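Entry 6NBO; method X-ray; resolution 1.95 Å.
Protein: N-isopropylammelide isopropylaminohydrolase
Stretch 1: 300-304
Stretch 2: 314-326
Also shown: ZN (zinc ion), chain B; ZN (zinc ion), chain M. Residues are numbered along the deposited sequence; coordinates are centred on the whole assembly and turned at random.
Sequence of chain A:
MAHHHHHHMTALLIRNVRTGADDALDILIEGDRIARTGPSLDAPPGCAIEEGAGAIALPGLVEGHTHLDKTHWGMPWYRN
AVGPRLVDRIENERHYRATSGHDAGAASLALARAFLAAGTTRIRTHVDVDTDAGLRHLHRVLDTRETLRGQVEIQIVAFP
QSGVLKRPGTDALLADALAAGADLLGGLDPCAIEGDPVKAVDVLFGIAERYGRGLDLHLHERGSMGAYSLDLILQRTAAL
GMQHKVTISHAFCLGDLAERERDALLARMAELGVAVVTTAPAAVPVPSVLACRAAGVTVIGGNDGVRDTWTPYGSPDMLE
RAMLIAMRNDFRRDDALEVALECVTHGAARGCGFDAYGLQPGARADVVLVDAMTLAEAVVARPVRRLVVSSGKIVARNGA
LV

Stretch 1 300-304: IGGND
Stretch 2, residues 314-326: GSPDMLERAMLIA

Stretch 1 leaves a β-strand: I300 (phi/psi -106/128) and G301 (-90/149) are extended, G302 (-155/160) stays extended without being strand, and N303 (-77/-32) turns the chain into D304 (66/-143). Stretch 2 enters as loop, G314 (100/150) and S315 (-154/146), bends at P316 (-71/1) and D317 (-92/102), and is helical from M318 (-72/-19) onward, near -65/-40 from L319 to A326 and continuing past it. Two CA pairs fix the register: G301 CA to A322 CA at 7.2 Å and N303 CA to G314 CA at 5.5 Å. The order is reversed: from G301 to N303 the partners step back from I325 in the helix to S315 and G314 in the loop before it. D317 caps the helix, its OD1 accepting weakly from L319 N (2.9 Å) and E320 N (3.4 Å), while D317 N donates to S315 OG (2.9 Å).

At G301 the absent side chain leaves room for I325 (m, t), whose CD1 comes to 3.8 Å from G301 CA; an ideal CB on G301 would sit 3.0 Å from that CD1, a clash. At G314 a CB would jam against the preceding carbonyl.

N303 is the hub. With chi1 -84° and chi2 -79°, its amide meets the S315 backbone: S315 N donates to N303 OD1 at 3.1 Å and 159°, and N303 ND2 returns a weak bond to S315 O at 2.8 Å. The CA-to-CB bond of R321 points toward stretch 1, and the chain (t, p, p, chi4 171°) folds so that N303 CA lies over one guanidinium face; R321 NH2 (3.0 Å) and NE (3.3 Å) donate weakly to N303 OD1. Water 1 O is hydrogen-bonded to N303 OD1 (2.6 Å) and D317 O (3.0 Å). M318 (m, m, m) places SD 3.3 Å from N303 ND2. R321 CD packs 3.1 Å from G302 O, a buried carbonyl without a polar partner.

D304 OD1 is 2.3 Å from ZN of chain B and D304 OD2 2.4 Å from ZN of chain M.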

# COMPACT_ATOMS: atom_id res chain seq x y z
N ILE A 300 2.93 7.22 -2.23
CA ILE A 300 2.30 5.90 -2.19
C ILE A 300 0.82 6.08 -1.88
O ILE A 300 0.46 6.75 -0.90
CB ILE A 300 2.96 5.03 -1.10
CG1 ILE A 300 4.48 4.92 -1.31
CG2 ILE A 300 2.30 3.64 -1.05
CD1 ILE A 300 5.22 4.40 -0.07
N GLY A 301 -0.05 5.49 -2.69
CA GLY A 301 -1.47 5.52 -2.41
C GLY A 301 -1.90 4.34 -1.56
O GLY A 301 -1.32 3.26 -1.62
N GLY A 302 -2.93 4.54 -0.73
CA GLY A 302 -3.47 3.44 0.05
C GLY A 302 -4.92 3.69 0.42
O GLY A 302 -5.39 4.82 0.42
N ASN A 303 -5.63 2.60 0.76
CA ASN A 303 -7.00 2.75 1.25
C ASN A 303 -7.05 3.22 2.70
O ASN A 303 -8.00 3.92 3.08
CB ASN A 303 -7.79 1.42 1.18
CG ASN A 303 -8.39 1.17 -0.18
OD1 ASN A 303 -9.43 1.73 -0.52
ND2 ASN A 303 -7.74 0.31 -0.96
N ASP A 304 -6.06 2.84 3.50
CA ASP A 304 -6.19 2.74 4.95
C ASP A 304 -7.18 1.62 5.24
O ASP A 304 -7.21 0.62 4.52
CB ASP A 304 -6.64 4.06 5.60
CG ASP A 304 -5.92 4.32 6.92
OD1 ASP A 304 -5.07 3.49 7.30
OD2 ASP A 304 -6.21 5.35 7.56
N GLY A 314 -13.46 2.36 1.98
CA GLY A 314 -12.39 1.50 1.53
C GLY A 314 -12.90 0.50 0.51
O GLY A 314 -14.07 0.10 0.53
N SER A 315 -12.02 0.10 -0.40
CA SER A 315 -12.39 -0.82 -1.47
C SER A 315 -11.16 -1.57 -1.92
O SER A 315 -10.05 -1.02 -1.91
CB SER A 315 -13.00 -0.05 -2.66
OG SER A 315 -12.93 -0.79 -3.86
N PRO A 316 -11.30 -2.84 -2.32
CA PRO A 316 -10.17 -3.56 -2.94
C PRO A 316 -9.82 -3.07 -4.34
O PRO A 316 -8.91 -3.62 -4.95
CB PRO A 316 -10.66 -5.02 -2.98
CG PRO A 316 -12.15 -4.92 -2.98
CD PRO A 316 -12.52 -3.67 -2.22
N ASP A 317 -10.53 -2.07 -4.87
CA ASP A 317 -10.25 -1.53 -6.20
C ASP A 317 -9.26 -0.37 -6.07
O ASP A 317 -9.65 0.74 -5.72
CB ASP A 317 -11.56 -1.09 -6.86
CG ASP A 317 -11.37 -0.71 -8.31
OD1 ASP A 317 -10.21 -0.50 -8.71
OD2 ASP A 317 -12.36 -0.63 -9.06
N MET A 318 -7.98 -0.61 -6.38
CA MET A 318 -7.01 0.48 -6.26
C MET A 318 -7.18 1.53 -7.34
O MET A 318 -6.68 2.65 -7.16
CB MET A 318 -5.57 -0.05 -6.28
CG MET A 318 -5.18 -0.84 -5.01
SD MET A 318 -5.60 0.01 -3.48
CE MET A 318 -4.49 1.43 -3.58
N LEU A 319 -7.86 1.22 -8.44
CA LEU A 319 -8.20 2.28 -9.39
C LEU A 319 -9.14 3.28 -8.73
O LEU A 319 -9.04 4.49 -8.97
CB LEU A 319 -8.83 1.70 -10.66
CG LEU A 319 -7.92 0.90 -11.59
CD1 LEU A 319 -8.65 0.54 -12.90
CD2 LEU A 319 -6.63 1.69 -11.87
N GLU A 320 -10.06 2.79 -7.88
CA GLU A 320 -10.94 3.71 -7.17
C GLU A 320 -10.15 4.58 -6.20
O GLU A 320 -10.47 5.77 -6.02
CB GLU A 320 -12.03 2.94 -6.43
CG GLU A 320 -13.03 3.86 -5.75
CD GLU A 320 -14.31 3.14 -5.44
OE1 GLU A 320 -14.50 2.77 -4.27
OE2 GLU A 320 -15.11 2.92 -6.37
N ARG A 321 -9.14 4.01 -5.54
CA ARG A 321 -8.33 4.84 -4.65
C ARG A 321 -7.57 5.90 -5.43
O ARG A 321 -7.44 7.05 -4.97
CB ARG A 321 -7.37 3.96 -3.84
CG ARG A 321 -6.56 4.72 -2.78
CD ARG A 321 -7.45 5.53 -1.85
NE ARG A 321 -8.62 4.80 -1.36
CZ ARG A 321 -9.43 5.25 -0.41
NH1 ARG A 321 -9.19 6.42 0.16
NH2 ARG A 321 -10.48 4.54 -0.03
N ALA A 322 -7.07 5.55 -6.61
CA ALA A 322 -6.43 6.54 -7.46
C ALA A 322 -7.40 7.65 -7.81
O ALA A 322 -7.05 8.84 -7.76
CB ALA A 322 -5.91 5.88 -8.74
N MET A 323 -8.64 7.28 -8.16
CA MET A 323 -9.66 8.29 -8.43
C MET A 323 -9.87 9.20 -7.22
O MET A 323 -10.01 10.42 -7.37
CB MET A 323 -10.98 7.61 -8.81
CG MET A 323 -12.06 8.60 -9.26
SD MET A 323 -13.69 7.84 -9.33
CE MET A 323 -14.06 7.68 -7.58
N LEU A 324 -9.91 8.63 -6.02
CA LEU A 324 -10.19 9.46 -4.85
C LEU A 324 -9.01 10.38 -4.53
O LEU A 324 -9.19 11.53 -4.12
CB LEU A 324 -10.52 8.59 -3.65
CG LEU A 324 -11.83 7.81 -3.73
CD1 LEU A 324 -11.92 6.84 -2.56
CD2 LEU A 324 -13.02 8.77 -3.70
N ILE A 325 -7.79 9.89 -4.74
CA ILE A 325 -6.60 10.74 -4.59
C ILE A 325 -6.67 11.91 -5.58
O ILE A 325 -6.44 13.07 -5.21
CB ILE A 325 -5.33 9.89 -4.78
CG1 ILE A 325 -5.15 8.93 -3.59
CG2 ILE A 325 -4.09 10.78 -4.93
CD1 ILE A 325 -4.06 7.89 -3.78
N ALA A 326 -7.00 11.61 -6.84
CA ALA A 326 -7.12 12.65 -7.85
C ALA A 326 -8.17 13.68 -7.46
O ALA A 326 -7.93 14.90 -7.53
CB ALA A 326 -7.45 12.01 -9.20
ZN ZN B . -3.28 3.37 8.68
ZN ZN M . -5.09 5.54 9.65
O HOH W 1 -10.01 2.03 -3.02
O HOH W 2 -4.70 3.66 10.95